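Local coordinates for putative sugar binding protein (PDB 6GT9), which binds beta-D-galactose between its two lobes and probably serves as the extracellular sugar-binding component of a galactan-utilization sensing system, at residues A[32-38]-A[88-94]; A[102-106]-A[122-127]; A[115-119]-A[272-276]. Residue numbers count along the deposited sequence, not the author numbering.

Contact 1 (A[32-38]-A[88-94]); sequences HFVLVPE and VDGIITQ. With GAL (beta-D-galactopyranose), chain E.
Strands 32-36 and 90-93 lie side by side and parallel, their axes 4.7 Å apart at closest approach and their directions 16° apart. The register sets Val34 beside Ile91 (CA-CA 4.9 Å) and Leu35 beside Ile92 (CA-CA 4.7 Å). Ile92 loses the most surface to its partner. Its backbone makes two hydrogen bonds, from Ile92 N to Val34 O (2.8 Å) and from Val36 N to Ile92 O (2.8 Å), and its side chain (chi1 m, chi2 t) shares a face with Leu35, with Leu35 CD1 3.7 Å from Ile92 CG2; helix 269-284 covers that face with Ala276 and Met280. Val34, next in buried area, donates a hydrogen bond from its N to Gly90 O (3.1 Å) and points to the other face, where Val34 CG2 meets Val88 CG1 at 3.8 Å. Helix 73-85 covers this face, with Leu80 against Ile91 and Val36. At the N-terminal end Asp89 (chi1 m) turns back on His32: His32 N donates a hydrogen bond to Asp89 OD2 (2.6 Å) and Asp89 N one to His32 O (2.8 Å). Gln94 (chi1 m, chi2 t), third in buried area and the first residue after strand 90-93, extends toward Glu38 (chi1 and chi2 t), and Gln94 NE2 donates to Glu38 OE1 (3.1 Å) as well as to Asp119. The same Glu38 OE1 accepts from O4 of the galactose (2.6 Å). Adjacent parallel strands in a sheet sandwiched by helices, with sugar-binding residues following their C-terminal ends, are characteristic of the Rossmann-like lobes of type I periplasmic binding proteins.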
loop_
_atom_site.group_PDB
_atom_site.type_symbol
_atom_site.label_atom_id
_atom_site.label_comp_id
_atom_site.label_asym_id
_atom_site.label_seq_id
_atom_site.Cartn_x
_atom_site.Cartn_y
_atom_site.Cartn_z
ATOM N N HIS A 32 -4.200 22.470 -11.829
ATOM C CA HIS A 32 -3.124 21.487 -11.941
ATOM C C HIS A 32 -2.987 20.778 -10.598
ATOM O O HIS A 32 -2.601 21.401 -9.602
ATOM C CB HIS A 32 -1.810 22.156 -12.345
ATOM C CG HIS A 32 -1.877 22.910 -13.643
ATOM N ND1 HIS A 32 -1.927 22.285 -14.872
ATOM C CD2 HIS A 32 -1.887 24.239 -13.901
ATOM C CE1 HIS A 32 -1.982 23.196 -15.829
ATOM N NE2 HIS A 32 -1.954 24.388 -15.266
ATOM N N PHE A 33 -3.320 19.484 -10.571
ATOM C CA PHE A 33 -3.123 18.616 -9.416
ATOM C C PHE A 33 -1.990 17.645 -9.720
ATOM O O PHE A 33 -1.900 17.123 -10.836
ATOM C CB PHE A 33 -4.370 17.781 -9.080
ATOM C CG PHE A 33 -5.618 18.585 -8.781
ATOM C CD1 PHE A 33 -5.564 19.956 -8.553
ATOM C CD2 PHE A 33 -6.846 17.942 -8.718
ATOM C CE1 PHE A 33 -6.726 20.675 -8.281
ATOM C CE2 PHE A 33 -8.004 18.651 -8.444
ATOM C CZ PHE A 33 -7.938 20.027 -8.239
ATOM N N VAL A 34 -1.144 17.381 -8.730
ATOM C CA VAL A 34 -0.056 16.422 -8.872
ATOM C C VAL A 34 -0.359 15.219 -7.989
ATOM O O VAL A 34 -0.729 15.378 -6.822
ATOM C CB VAL A 34 1.304 17.037 -8.507
ATOM C CG1 VAL A 34 2.412 15.968 -8.626
ATOM C CG2 VAL A 34 1.612 18.247 -9.422
ATOM N N LEU A 35 -0.206 14.023 -8.546
ATOM C CA LEU A 35 -0.288 12.779 -7.785
ATOM C C LEU A 35 1.107 12.177 -7.770
ATOM O O LEU A 35 1.691 11.948 -8.834
ATOM C CB LEU A 35 -1.294 11.806 -8.402
ATOM C CG LEU A 35 -1.300 10.376 -7.844
ATOM C CD1 LEU A 35 -1.708 10.339 -6.371
ATOM C CD2 LEU A 35 -2.206 9.481 -8.684
ATOM N N VAL A 36 1.646 11.955 -6.577
ATOM C CA VAL A 36 2.986 11.405 -6.411
ATOM C C VAL A 36 2.842 9.966 -5.918
ATOM O O VAL A 36 2.364 9.749 -4.794
ATOM C CB VAL A 36 3.821 12.239 -5.432
ATOM C CG1 VAL A 36 5.206 11.627 -5.283
ATOM C CG2 VAL A 36 3.898 13.687 -5.905
ATOM N N PRO A 37 3.204 8.964 -6.713
ATOM C CA PRO A 37 3.159 7.579 -6.241
ATOM C C PRO A 37 4.435 7.216 -5.490
ATOM O O PRO A 37 5.443 7.916 -5.541
ATOM C CB PRO A 37 3.054 6.782 -7.538
ATOM C CG PRO A 37 3.948 7.573 -8.467
ATOM C CD PRO A 37 3.652 9.039 -8.120
ATOM N N GLU A 38 4.372 6.086 -4.781
ATOM C CA GLU A 38 5.562 5.573 -4.115
ATOM C C GLU A 38 6.646 5.239 -5.135
ATOM O O GLU A 38 7.832 5.457 -4.884
ATOM C CB GLU A 38 5.201 4.337 -3.283
ATOM C CG GLU A 38 6.310 3.765 -2.413
ATOM C CD GLU A 38 5.767 2.703 -1.447
ATOM O OE1 GLU A 38 4.543 2.452 -1.488
ATOM O OE2 GLU A 38 6.548 2.125 -0.657
ATOM N N VAL A 88 1.528 24.520 -8.109
ATOM C CA VAL A 88 0.394 23.723 -8.558
ATOM C C VAL A 88 -0.755 23.956 -7.583
ATOM O O VAL A 88 -0.560 24.525 -6.499
ATOM C CB VAL A 88 0.744 22.223 -8.664
ATOM C CG1 VAL A 88 1.896 21.988 -9.651
ATOM C CG2 VAL A 88 1.067 21.636 -7.289
ATOM N N ASP A 89 -1.958 23.515 -7.955
ATOM C CA ASP A 89 -3.157 23.824 -7.182
ATOM C C ASP A 89 -3.439 22.819 -6.069
ATOM O O ASP A 89 -4.216 23.121 -5.154
ATOM C CB ASP A 89 -4.354 23.929 -8.131
ATOM C CG ASP A 89 -4.119 24.958 -9.218
ATOM O OD1 ASP A 89 -4.063 26.146 -8.873
ATOM O OD2 ASP A 89 -3.930 24.585 -10.397
ATOM N N GLY A 90 -2.816 21.648 -6.111
ATOM C CA GLY A 90 -2.992 20.681 -5.044
ATOM C C GLY A 90 -2.024 19.536 -5.251
ATOM O O GLY A 90 -1.612 19.282 -6.387
ATOM N N ILE A 91 -1.650 18.847 -4.171
ATOM C CA ILE A 91 -0.668 17.767 -4.211
ATOM C C ILE A 91 -1.254 16.580 -3.459
ATOM O O ILE A 91 -1.738 16.728 -2.328
ATOM C CB ILE A 91 0.676 18.202 -3.597
ATOM C CG1 ILE A 91 1.311 19.308 -4.461
ATOM C CG2 ILE A 91 1.614 17.027 -3.467
ATOM C CD1 ILE A 91 2.594 19.893 -3.910
ATOM N N ILE A 92 -1.251 15.422 -4.104
ATOM C CA ILE A 92 -1.773 14.181 -3.539
ATOM C C ILE A 92 -0.609 13.210 -3.418
ATOM O O ILE A 92 0.080 12.939 -4.411
ATOM C CB ILE A 92 -2.892 13.595 -4.417
ATOM C CG1 ILE A 92 -3.988 14.644 -4.645
ATOM C CG2 ILE A 92 -3.461 12.297 -3.788
ATOM C CD1 ILE A 92 -4.903 14.350 -5.827
ATOM N N THR A 93 -0.395 12.684 -2.212
ATOM C CA THR A 93 0.790 11.884 -1.931
ATOM C C THR A 93 0.554 11.014 -0.705
ATOM O O THR A 93 -0.266 11.333 0.155
ATOM C CB THR A 93 2.011 12.771 -1.673
ATOM O OG1 THR A 93 3.147 11.952 -1.396
ATOM C CG2 THR A 93 1.742 13.656 -0.468
ATOM N N GLN A 94 1.321 9.935 -0.612
ATOM C CA GLN A 94 1.434 9.222 0.653
ATOM C C GLN A 94 2.129 10.109 1.676
ATOM O O GLN A 94 3.027 10.892 1.343
ATOM C CB GLN A 94 2.256 7.951 0.489
ATOM C CG GLN A 94 1.644 6.843 -0.313
ATOM C CD GLN A 94 2.736 5.909 -0.814
ATOM O OE1 GLN A 94 3.617 6.342 -1.552
ATOM N NE2 GLN A 94 2.709 4.637 -0.379
HETATM C C1 GAL E . 0.465 -1.776 -1.784
HETATM C C2 GAL E . 0.608 -0.421 -1.120
HETATM C C3 GAL E . 1.241 0.611 -2.072
HETATM C C4 GAL E . 2.576 0.097 -2.584
HETATM C C5 GAL E . 2.423 -1.298 -3.166
HETATM C C6 GAL E . 3.766 -1.936 -3.528
HETATM O O1 GAL E . -0.093 -2.699 -0.870
HETATM O O2 GAL E . -0.671 0.086 -0.710
HETATM O O3 GAL E . 1.521 1.786 -1.375
HETATM O O4 GAL E . 3.537 0.068 -1.524
HETATM O O5 GAL E . 1.754 -2.240 -2.235
HETATM O O6 GAL E . 3.584 -3.037 -4.391
#

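Contact 2 (A[102-106]-A[122-127]); sequences VPVIN and APTSRR
Segment 102-106 is one turn of helix, with Asn106 N hydrogen-bonded to Val102 O (2.9 Å) and a kink at Pro103, whose nitrogen has no hydrogen to give to the preceding turn. Segment 122-127 is irregular and opens with a type I beta turn from Ala122 to Ser125, closed by hydrogen bonds from Ser125 N to Ala122 O (2.8 Å) and from Ser125 OG to the same Ala122 O (2.7 Å). The CA atoms of Val102 and Ser125 are 5.1 Å apart, those of Asn106 and Arg126 5.6 Å. Asn106 (chi1 m) is the polar link: its OD1 accepts a hydrogen bond from Arg126 N (2.9 Å), while a water joins Asn106 ND2 (2.7 Å) to Thr124 O (2.7 Å). Arg126 lays one guanidinium face over Asn106 ND2 and forms a salt bridge with Asp110. Deeper in, Ile105 CD1 and Val102 CG2 touch Ala122 CB at 3.9 and 4.2 Å. The contact thus fastens helix 98-110 to the connection between strands 115-118 and 129-132, with Ile105 also packing on Val115 and helix 73-85 lying beside Val104.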
loop_
_atom_site.group_PDB
_atom_site.type_symbol
_atom_site.label_atom_id
_atom_site.label_comp_id
_atom_site.label_asym_id
_atom_site.label_seq_id
_atom_site.Cartn_x
_atom_site.Cartn_y
_atom_site.Cartn_z
ATOM N N VAL A 102 5.863 14.729 7.529
ATOM C CA VAL A 102 5.029 15.699 8.249
ATOM C C VAL A 102 5.549 17.131 8.082
ATOM O O VAL A 102 4.779 17.998 7.650
ATOM C CB VAL A 102 4.865 15.293 9.715
ATOM C CG1 VAL A 102 4.272 16.454 10.506
ATOM C CG2 VAL A 102 3.983 14.055 9.851
ATOM N N PRO A 103 6.813 17.437 8.398
ATOM C CA PRO A 103 7.281 18.815 8.171
ATOM C C PRO A 103 7.162 19.283 6.728
ATOM O O PRO A 103 6.897 20.470 6.503
ATOM C CB PRO A 103 8.746 18.772 8.637
ATOM C CG PRO A 103 9.105 17.327 8.683
ATOM C CD PRO A 103 7.849 16.619 9.052
ATOM N N VAL A 104 7.340 18.400 5.742
ATOM C CA VAL A 104 7.250 18.833 4.348
ATOM C C VAL A 104 5.796 19.063 3.946
ATOM O O VAL A 104 5.482 20.029 3.243
ATOM C CB VAL A 104 7.937 17.819 3.419
ATOM C CG1 VAL A 104 7.759 18.222 1.959
ATOM C CG2 VAL A 104 9.412 17.709 3.756
ATOM N N ILE A 105 4.889 18.172 4.357
ATOM C CA ILE A 105 3.470 18.433 4.123
ATOM C C ILE A 105 3.068 19.756 4.762
ATOM O O ILE A 105 2.373 20.570 4.146
ATOM C CB ILE A 105 2.605 17.264 4.634
ATOM C CG1 ILE A 105 2.758 16.053 3.707
ATOM C CG2 ILE A 105 1.160 17.691 4.704
ATOM C CD1 ILE A 105 2.270 14.718 4.313
ATOM N N ASN A 106 3.545 20.011 5.984
ATOM C CA ASN A 106 3.189 21.245 6.682
ATOM C C ASN A 106 3.734 22.480 5.968
ATOM O O ASN A 106 3.032 23.489 5.841
ATOM C CB ASN A 106 3.693 21.188 8.123
ATOM C CG ASN A 106 2.827 20.313 9.003
ATOM O OD1 ASN A 106 1.870 19.704 8.534
ATOM N ND2 ASN A 106 3.161 20.239 10.283
ATOM N N ALA A 122 -0.603 10.633 6.901
ATOM C CA ALA A 122 0.224 11.342 7.881
ATOM C C ALA A 122 -0.694 12.100 8.839
ATOM O O ALA A 122 -0.796 13.336 8.781
ATOM C CB ALA A 122 1.216 12.291 7.208
ATOM N N PRO A 123 -1.353 11.389 9.763
ATOM C CA PRO A 123 -2.486 11.993 10.492
ATOM C C PRO A 123 -2.104 13.094 11.465
ATOM O O PRO A 123 -2.992 13.844 11.901
ATOM C CB PRO A 123 -3.115 10.798 11.226
ATOM C CG PRO A 123 -1.996 9.829 11.381
ATOM C CD PRO A 123 -1.103 9.997 10.177
ATOM N N THR A 124 -0.836 13.232 11.830
ATOM C CA THR A 124 -0.439 14.375 12.643
ATOM C C THR A 124 -0.084 15.604 11.807
ATOM O O THR A 124 0.202 16.662 12.377
ATOM C CB THR A 124 0.744 14.010 13.547
ATOM O OG1 THR A 124 1.915 13.825 12.749
ATOM C CG2 THR A 124 0.454 12.717 14.316
ATOM N N SER A 125 -0.083 15.500 10.478
ATOM C CA SER A 125 0.253 16.651 9.652
ATOM C C SER A 125 -0.987 17.511 9.410
ATOM O O SER A 125 -2.095 17.202 9.849
ATOM C CB SER A 125 0.869 16.208 8.327
ATOM O OG SER A 125 -0.123 15.660 7.491
ATOM N N ARG A 126 -0.799 18.618 8.696
ATOM C CA ARG A 126 -1.904 19.503 8.358
ATOM C C ARG A 126 -2.476 19.211 6.974
ATOM O O ARG A 126 -3.171 20.058 6.409
ATOM C CB ARG A 126 -1.460 20.965 8.483
ATOM C CG ARG A 126 -1.156 21.357 9.937
ATOM C CD ARG A 126 -1.193 22.847 10.166
ATOM N NE ARG A 126 -0.081 23.527 9.511
ATOM C CZ ARG A 126 1.098 23.746 10.085
ATOM N NH1 ARG A 126 2.060 24.369 9.414
ATOM N NH2 ARG A 126 1.316 23.342 11.326
ATOM N N ARG A 127 -2.186 18.037 6.407
ATOM C CA ARG A 127 -2.940 17.574 5.249
ATOM C C ARG A 127 -4.435 17.746 5.517
ATOM O O ARG A 127 -4.902 17.559 6.644
ATOM C CB ARG A 127 -2.602 16.107 4.943
ATOM C CG ARG A 127 -2.912 15.139 6.075
ATOM C CD ARG A 127 -4.195 14.382 5.812
ATOM N NE ARG A 127 -4.538 13.424 6.879
ATOM C CZ ARG A 127 -5.212 13.745 7.983
ATOM N NH1 ARG A 127 -5.601 14.995 8.190
ATOM N NH2 ARG A 127 -5.495 12.816 8.892
HETATM O O HOH W 1 1.994 18.716 12.210
#

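Contact 3 (A[115-119]-A[272-276]); sequences VVTID and MGYKA. With GAL (beta-D-galactopyranose), chain E.
Asp119, though not a glycine, has a positive phi (phi/psi 72°/-40°), which bends the chain sharply at the end of strand 115-118. With chi1 t its carboxylate reaches the sugar, and Asp119 OD2 accepts from galactose O2 (2.6 Å). Behind it Met272 (chi1 p, chi2 t) sets Met272 SD 3.7 Å from Asp119 CA. Strand 115-118 and helix 272-276 run nearly antiparallel (167°), axes 9.3 Å apart at closest approach, without hydrogen bonds between them. Ile118, t at both chi angles, makes most of the contact with the helix: its CD1 lies 3.5 Å from Met272 O, 3.7 Å from Gly273 CA and 4.0 Å from Ala276 CB. The small Gly273 and Ala276 let it approach closely. Two residues earlier, on the same face, Val116 CG1 touches Ala276 CB at 4.2 Å. Such helix-on-sheet packing, with a pocket residue just past the strand's C-terminal end, belongs to a Rossmann-like alpha/beta lobe. Helix 269-284 spans strands 90-93, 115-118 and 129-132, also touching Ile92 and Val131, while helix 43-59 covers Ile118 with Val48 and Asp119 with Trp45.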
loop_
_atom_site.group_PDB
_atom_site.type_symbol
_atom_site.label_atom_id
_atom_site.label_comp_id
_atom_site.label_asym_id
_atom_site.label_seq_id
_atom_site.Cartn_x
_atom_site.Cartn_y
_atom_site.Cartn_z
ATOM N N VAL A 115 -2.956 19.725 0.609
ATOM C CA VAL A 115 -2.389 18.388 0.488
ATOM C C VAL A 115 -3.451 17.378 0.889
ATOM O O VAL A 115 -4.071 17.510 1.953
ATOM C CB VAL A 115 -1.114 18.223 1.338
ATOM C CG1 VAL A 115 -0.649 16.746 1.357
ATOM C CG2 VAL A 115 0.008 19.117 0.780
ATOM N N VAL A 116 -3.688 16.401 0.016
ATOM C CA VAL A 116 -4.510 15.236 0.331
ATOM C C VAL A 116 -3.580 14.034 0.379
ATOM O O VAL A 116 -2.809 13.803 -0.561
ATOM C CB VAL A 116 -5.632 15.028 -0.701
ATOM C CG1 VAL A 116 -6.330 13.675 -0.482
ATOM C CG2 VAL A 116 -6.672 16.167 -0.613
ATOM N N THR A 117 -3.616 13.291 1.480
ATOM C CA THR A 117 -2.852 12.061 1.533
ATOM C C THR A 117 -3.675 10.921 0.953
ATOM O O THR A 117 -4.906 10.910 1.033
ATOM C CB THR A 117 -2.414 11.740 2.964
ATOM O OG1 THR A 117 -3.541 11.818 3.852
ATOM C CG2 THR A 117 -1.374 12.749 3.404
ATOM N N ILE A 118 -2.974 9.961 0.356
ATOM C CA ILE A 118 -3.586 8.828 -0.330
ATOM C C ILE A 118 -2.801 7.575 0.039
ATOM O O ILE A 118 -1.571 7.624 0.164
ATOM C CB ILE A 118 -3.620 9.056 -1.861
ATOM C CG1 ILE A 118 -4.328 7.911 -2.590
ATOM C CG2 ILE A 118 -2.197 9.281 -2.442
ATOM C CD1 ILE A 118 -4.653 8.256 -4.016
ATOM N N ASP A 119 -3.522 6.468 0.271
ATOM C CA ASP A 119 -2.936 5.132 0.446
ATOM C C ASP A 119 -2.214 4.974 1.781
ATOM O O ASP A 119 -2.302 3.923 2.417
ATOM C CB ASP A 119 -1.987 4.809 -0.736
ATOM C CG ASP A 119 -1.209 3.504 -0.545
ATOM O OD1 ASP A 119 -0.095 3.555 0.026
ATOM O OD2 ASP A 119 -1.699 2.433 -0.984
ATOM N N MET A 272 -9.330 5.099 -4.380
ATOM C CA MET A 272 -8.664 6.166 -3.636
ATOM C C MET A 272 -8.104 7.234 -4.576
ATOM O O MET A 272 -8.127 8.426 -4.241
ATOM C CB MET A 272 -7.582 5.621 -2.683
ATOM C CG MET A 272 -6.681 4.511 -3.140
ATOM S SD MET A 272 -5.617 3.903 -1.772
ATOM C CE MET A 272 -6.372 2.333 -1.324
ATOM N N GLY A 273 -7.644 6.846 -5.767
ATOM C CA GLY A 273 -7.194 7.849 -6.723
ATOM C C GLY A 273 -8.335 8.713 -7.230
ATOM O O GLY A 273 -8.209 9.941 -7.310
ATOM N N TYR A 274 -9.467 8.084 -7.566
ATOM C CA TYR A 274 -10.657 8.816 -8.000
ATOM C C TYR A 274 -11.169 9.741 -6.901
ATOM O O TYR A 274 -11.437 10.927 -7.137
ATOM C CB TYR A 274 -11.743 7.816 -8.419
ATOM C CG TYR A 274 -12.974 8.431 -9.050
ATOM C CD1 TYR A 274 -13.029 8.657 -10.421
ATOM C CD2 TYR A 274 -14.092 8.776 -8.277
ATOM C CE1 TYR A 274 -14.147 9.206 -11.009
ATOM C CE2 TYR A 274 -15.216 9.338 -8.861
ATOM C CZ TYR A 274 -15.230 9.552 -10.225
ATOM O OH TYR A 274 -16.326 10.096 -10.831
ATOM N N LYS A 275 -11.316 9.215 -5.685
ATOM C CA LYS A 275 -11.852 10.031 -4.601
ATOM C C LYS A 275 -10.870 11.106 -4.158
ATOM O O LYS A 275 -11.295 12.190 -3.760
ATOM C CB LYS A 275 -12.241 9.147 -3.415
ATOM C CG LYS A 275 -13.546 8.410 -3.627
ATOM C CD LYS A 275 -13.986 7.696 -2.358
ATOM C CE LYS A 275 -15.425 7.200 -2.490
ATOM N NZ LYS A 275 -15.951 6.759 -1.178
ATOM N N ALA A 276 -9.563 10.838 -4.214
ATOM C CA ALA A 276 -8.602 11.871 -3.836
ATOM C C ALA A 276 -8.695 13.085 -4.758
ATOM O O ALA A 276 -8.522 14.221 -4.314
ATOM C CB ALA A 276 -7.181 11.314 -3.853
HETATM C C1 GAL E . 0.465 -1.776 -1.784
HETATM C C2 GAL E . 0.608 -0.421 -1.120
HETATM C C3 GAL E . 1.241 0.611 -2.072
HETATM C C4 GAL E . 2.576 0.097 -2.584
HETATM C C5 GAL E . 2.423 -1.298 -3.166
HETATM C C6 GAL E . 3.766 -1.936 -3.528
HETATM O O1 GAL E . -0.093 -2.699 -0.870
HETATM O O2 GAL E . -0.671 0.086 -0.710
HETATM O O3 GAL E . 1.521 1.786 -1.375
HETATM O O4 GAL E . 3.537 0.068 -1.524
HETATM O O5 GAL E . 1.754 -2.240 -2.235
HETATM O O6 GAL E . 3.584 -3.037 -4.391
#

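From the N terminus, contact 1 closes first: strand 90-93 comes to lie beside strand 32-36 after two helices and strand 62-65. Helix 98-110 then opens contact 2, but before residues 122-127 close it strand 115-118 has opened contact 3, so these two cross. Contact 3 closes only after 152 further residues, which include strands of the second lobe's sheet, when helix 269-284 returns to the first lobe. Contacts 1 and 3 meet directly in the sheet, Thr93 O lying 3.0 Å from Ile118 N, and both reach the galactose. Contact 2 sits on the opposite face from helix 269-284 and meets contact 3 where Ile105 CG2 packs on Val115 CG1 (3.9 Å).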